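Local coordinates for protein 2-(3-amino-3-carboxypropyl)histidine synthase (PDB 3LZD) that catalyses the first step of diphthamide biosynthesis, moving the 3-amino-3-carboxypropyl group of S-adenosyl-L-methionine onto a histidine of elongation factor 2, at residues L110-S116 against P125-A131. Residues are numbered along the deposited sequence; the frame is centred on the assembly and turned at random.
Sequences LIHLGHS and PTIFVPA
The ring of Phe128 overlaps that of His112 at a slant, planes 45° apart, with Phe128 CD2 3.7 Å from His112 CD2. His112 CG lies anti to the backbone N (chi1 -177°), which sets the imidazole across the phenyl ring on the side of the sheet they share. His115 O lies at the phenyl edge, near the ring plane, 3.7 Å from Phe128 CD2. His112 NE2 shares a 2.9 Å hydrogen bond with His115 ND1, and Gln61 binds His112 ND1, so both imidazole nitrogens of His112 are held. With an alanine at position 128, His112 would probably lose the ring it lies against, and Tyr117 its edge-to-face partner. Strands 109-114 and 126-130 are parallel neighbours within a mixed five-strand sheet; 57-61 flanks the first, and 373-375 runs antiparallel beside the second. His112 N to Ile127 O, at 2.7 Å, is almost straight. Gly114 N reaches Val129 O from above the carbonyl plane, a more bent bond at 140°. On the Phe128 face, Leu110 CD1 meets Thr126 CG2 at 3.6 Å. On the other face, Leu113 CD2 lies 3.7 Å from Val129 CB, and helices 43-52 and 67-78 cover this side. Ser116 CB rests on Pro130 CG, while the His115 side chain lies about 7 Å from the iron-sulfur cluster.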
ATOM      1  N   LEU A 110      11.407 -15.743  -4.288  1.00 39.36           N
ATOM      2  CA  LEU A 110      10.389 -14.894  -4.894  1.00 35.60           C
ATOM      3  C   LEU A 110      10.342 -15.125  -6.411  1.00 32.65           C
ATOM      4  O   LEU A 110      11.384 -15.249  -7.059  1.00 27.63           O
ATOM      5  CB  LEU A 110      10.760 -13.429  -4.628  1.00 34.86           C
ATOM      6  CG  LEU A 110       9.770 -12.251  -4.621  1.00 43.69           C
ATOM      7  CD1 LEU A 110      10.391 -11.111  -5.408  1.00 38.25           C
ATOM      8  CD2 LEU A 110       8.410 -12.628  -5.179  1.00 35.57           C
ATOM      9  N   ILE A 111       9.146 -15.208  -6.975  1.00 29.71           N
ATOM     10  CA  ILE A 111       9.025 -15.337  -8.421  1.00 32.47           C
ATOM     11  C   ILE A 111       8.397 -14.016  -8.855  1.00 31.00           C
ATOM     12  O   ILE A 111       7.330 -13.647  -8.378  1.00 28.02           O
ATOM     13  CB  ILE A 111       8.109 -16.501  -8.845  1.00 34.20           C
ATOM     14  CG1 ILE A 111       8.712 -17.829  -8.390  1.00 34.03           C
ATOM     15  CG2 ILE A 111       7.972 -16.525 -10.378  1.00 35.06           C
ATOM     16  CD1 ILE A 111       7.883 -19.044  -8.803  1.00 34.38           C
ATOM     17  N   HIS A 112       9.078 -13.295  -9.740  1.00 29.68           N
ATOM     18  CA  HIS A 112       8.581 -12.002 -10.205  1.00 33.50           C
ATOM     19  C   HIS A 112       8.127 -12.132 -11.659  1.00 34.01           C
ATOM     20  O   HIS A 112       8.952 -12.163 -12.576  1.00 34.17           O
ATOM     21  CB  HIS A 112       9.689 -10.959 -10.090  1.00 27.53           C
ATOM     22  CG  HIS A 112       9.252  -9.579 -10.468  1.00 31.08           C
ATOM     23  ND1 HIS A 112       8.767  -8.675  -9.549  1.00 36.15           N
ATOM     24  CD2 HIS A 112       9.191  -8.963 -11.672  1.00 33.46           C
ATOM     25  CE1 HIS A 112       8.425  -7.560 -10.170  1.00 43.83           C
ATOM     26  NE2 HIS A 112       8.671  -7.709 -11.460  1.00 34.73           N
ATOM     27  N   LEU A 113       6.821 -12.212 -11.879  1.00 28.68           N
ATOM     28  CA  LEU A 113       6.329 -12.379 -13.246  1.00 28.70           C
ATOM     29  C   LEU A 113       6.167 -11.087 -14.022  1.00 31.22           C
ATOM     30  O   LEU A 113       5.885 -10.034 -13.444  1.00 32.44           O
ATOM     31  CB  LEU A 113       4.973 -13.085 -13.245  1.00 31.77           C
ATOM     32  CG  LEU A 113       4.879 -14.475 -12.614  1.00 29.75           C
ATOM     33  CD1 LEU A 113       3.437 -14.963 -12.736  1.00 29.52           C
ATOM     34  CD2 LEU A 113       5.828 -15.438 -13.316  1.00 35.61           C
ATOM     35  N   GLY A 114       6.357 -11.184 -15.336  1.00 35.50           N
ATOM     36  CA  GLY A 114       6.144 -10.051 -16.219  1.00 36.01           C
ATOM     37  C   GLY A 114       7.213  -9.012 -16.455  1.00 33.64           C
ATOM     38  O   GLY A 114       7.069  -8.195 -17.362  1.00 40.42           O
ATOM     39  N   HIS A 115       8.281  -9.023 -15.673  1.00 34.13           N
ATOM     40  CA  HIS A 115       9.324  -8.027 -15.866  1.00 34.96           C
ATOM     41  C   HIS A 115      10.686  -8.662 -15.702  1.00 35.81           C
ATOM     42  O   HIS A 115      10.829  -9.673 -15.011  1.00 34.40           O
ATOM     43  CB  HIS A 115       9.186  -6.890 -14.840  1.00 37.47           C
ATOM     44  CG  HIS A 115       7.798  -6.342 -14.723  1.00 42.20           C
ATOM     45  ND1 HIS A 115       7.049  -6.459 -13.571  1.00 44.14           N
ATOM     46  CD2 HIS A 115       7.014  -5.696 -15.618  1.00 40.71           C
ATOM     47  CE1 HIS A 115       5.861  -5.913 -13.766  1.00 42.11           C
ATOM     48  NE2 HIS A 115       5.814  -5.444 -14.999  1.00 44.15           N
ATOM     49  N   SER A 116      11.687  -8.051 -16.329  1.00 31.63           N
ATOM     50  CA  SER A 116      13.056  -8.524 -16.230  1.00 30.65           C
ATOM     51  C   SER A 116      13.733  -7.756 -15.095  1.00 35.07           C
ATOM     52  O   SER A 116      13.245  -6.719 -14.638  1.00 29.53           O
ATOM     53  CB  SER A 116      13.804  -8.286 -17.538  1.00 33.01           C
ATOM     54  OG  SER A 116      13.707  -6.926 -17.928  1.00 37.66           O
ATOM     55  N   PRO A 125      16.361 -15.218  -2.949  1.00 44.71           N
ATOM     56  CA  PRO A 125      16.599 -15.511  -4.361  1.00 43.79           C
ATOM     57  C   PRO A 125      15.338 -15.151  -5.138  1.00 42.74           C
ATOM     58  O   PRO A 125      14.227 -15.487  -4.732  1.00 40.42           O
ATOM     59  CB  PRO A 125      16.874 -17.012  -4.359  1.00 45.71           C
ATOM     60  CG  PRO A 125      17.538 -17.218  -3.045  1.00 41.26           C
ATOM     61  CD  PRO A 125      16.654 -16.397  -2.119  1.00 40.90           C
ATOM     62  N   THR A 126      15.513 -14.467  -6.256  1.00 43.22           N
ATOM     63  CA  THR A 126      14.376 -14.058  -7.052  1.00 37.75           C
ATOM     64  C   THR A 126      14.487 -14.491  -8.502  1.00 31.95           C
ATOM     65  O   THR A 126      15.520 -14.296  -9.149  1.00 36.02           O
ATOM     66  CB  THR A 126      14.225 -12.535  -6.993  1.00 38.11           C
ATOM     67  OG1 THR A 126      14.137 -12.132  -5.620  1.00 35.09           O
ATOM     68  CG2 THR A 126      12.965 -12.090  -7.743  1.00 35.03           C
ATOM     69  N   ILE A 127      13.425 -15.104  -9.004  1.00 30.33           N
ATOM     70  CA  ILE A 127      13.378 -15.526 -10.403  1.00 32.72           C
ATOM     71  C   ILE A 127      12.502 -14.504 -11.143  1.00 31.95           C
ATOM     72  O   ILE A 127      11.358 -14.264 -10.743  1.00 30.74           O
ATOM     73  CB  ILE A 127      12.755 -16.932 -10.535  1.00 35.44           C
ATOM     74  CG1 ILE A 127      13.664 -17.955  -9.832  1.00 37.50           C
ATOM     75  CG2 ILE A 127      12.568 -17.302 -12.025  1.00 31.56           C
ATOM     76  CD1 ILE A 127      13.061 -19.352  -9.733  1.00 34.45           C
ATOM     77  N   PHE A 128      13.060 -13.871 -12.175  1.00 32.00           N
ATOM     78  CA  PHE A 128      12.325 -12.890 -12.991  1.00 32.24           C
ATOM     79  C   PHE A 128      11.877 -13.600 -14.254  1.00 31.37           C
ATOM     80  O   PHE A 128      12.686 -14.243 -14.915  1.00 34.41           O
ATOM     81  CB  PHE A 128      13.212 -11.709 -13.371  1.00 25.48           C
ATOM     82  CG  PHE A 128      13.570 -10.841 -12.216  1.00 33.26           C
ATOM     83  CD1 PHE A 128      14.617 -11.181 -11.371  1.00 33.30           C
ATOM     84  CD2 PHE A 128      12.802  -9.716 -11.917  1.00 33.81           C
ATOM     85  CE1 PHE A 128      14.896 -10.412 -10.236  1.00 34.85           C
ATOM     86  CE2 PHE A 128      13.072  -8.949 -10.788  1.00 30.32           C
ATOM     87  CZ  PHE A 128      14.121  -9.300  -9.951  1.00 37.22           C
ATOM     88  N   VAL A 129      10.595 -13.488 -14.579  1.00 32.44           N
ATOM     89  CA  VAL A 129      10.020 -14.148 -15.750  1.00 31.48           C
ATOM     90  C   VAL A 129       9.444 -13.104 -16.718  1.00 33.15           C
ATOM     91  O   VAL A 129       8.246 -12.866 -16.745  1.00 30.07           O
ATOM     92  CB  VAL A 129       8.889 -15.113 -15.338  1.00 31.84           C
ATOM     93  CG1 VAL A 129       8.442 -15.935 -16.546  1.00 32.56           C
ATOM     94  CG2 VAL A 129       9.365 -16.041 -14.190  1.00 30.97           C
ATOM     95  N   PRO A 130      10.310 -12.471 -17.519  1.00 33.19           N
ATOM     96  CA  PRO A 130       9.923 -11.446 -18.496  1.00 31.43           C
ATOM     97  C   PRO A 130       8.837 -11.910 -19.479  1.00 33.17           C
ATOM     98  O   PRO A 130       8.792 -13.073 -19.887  1.00 32.87           O
ATOM     99  CB  PRO A 130      11.234 -11.136 -19.225  1.00 29.81           C
ATOM    100  CG  PRO A 130      12.294 -11.532 -18.261  1.00 41.92           C
ATOM    101  CD  PRO A 130      11.747 -12.780 -17.617  1.00 32.58           C
ATOM    102  N   ALA A 131       7.973 -10.981 -19.868  1.00 35.10           N
ATOM    103  CA  ALA A 131       6.909 -11.271 -20.819  1.00 38.84           C
ATOM    104  C   ALA A 131       7.365 -10.796 -22.198  1.00 38.64           C
ATOM    105  O   ALA A 131       7.793  -9.656 -22.363  1.00 39.78           O
ATOM    106  CB  ALA A 131       5.633 -10.541 -20.410  1.00 36.73           C
TER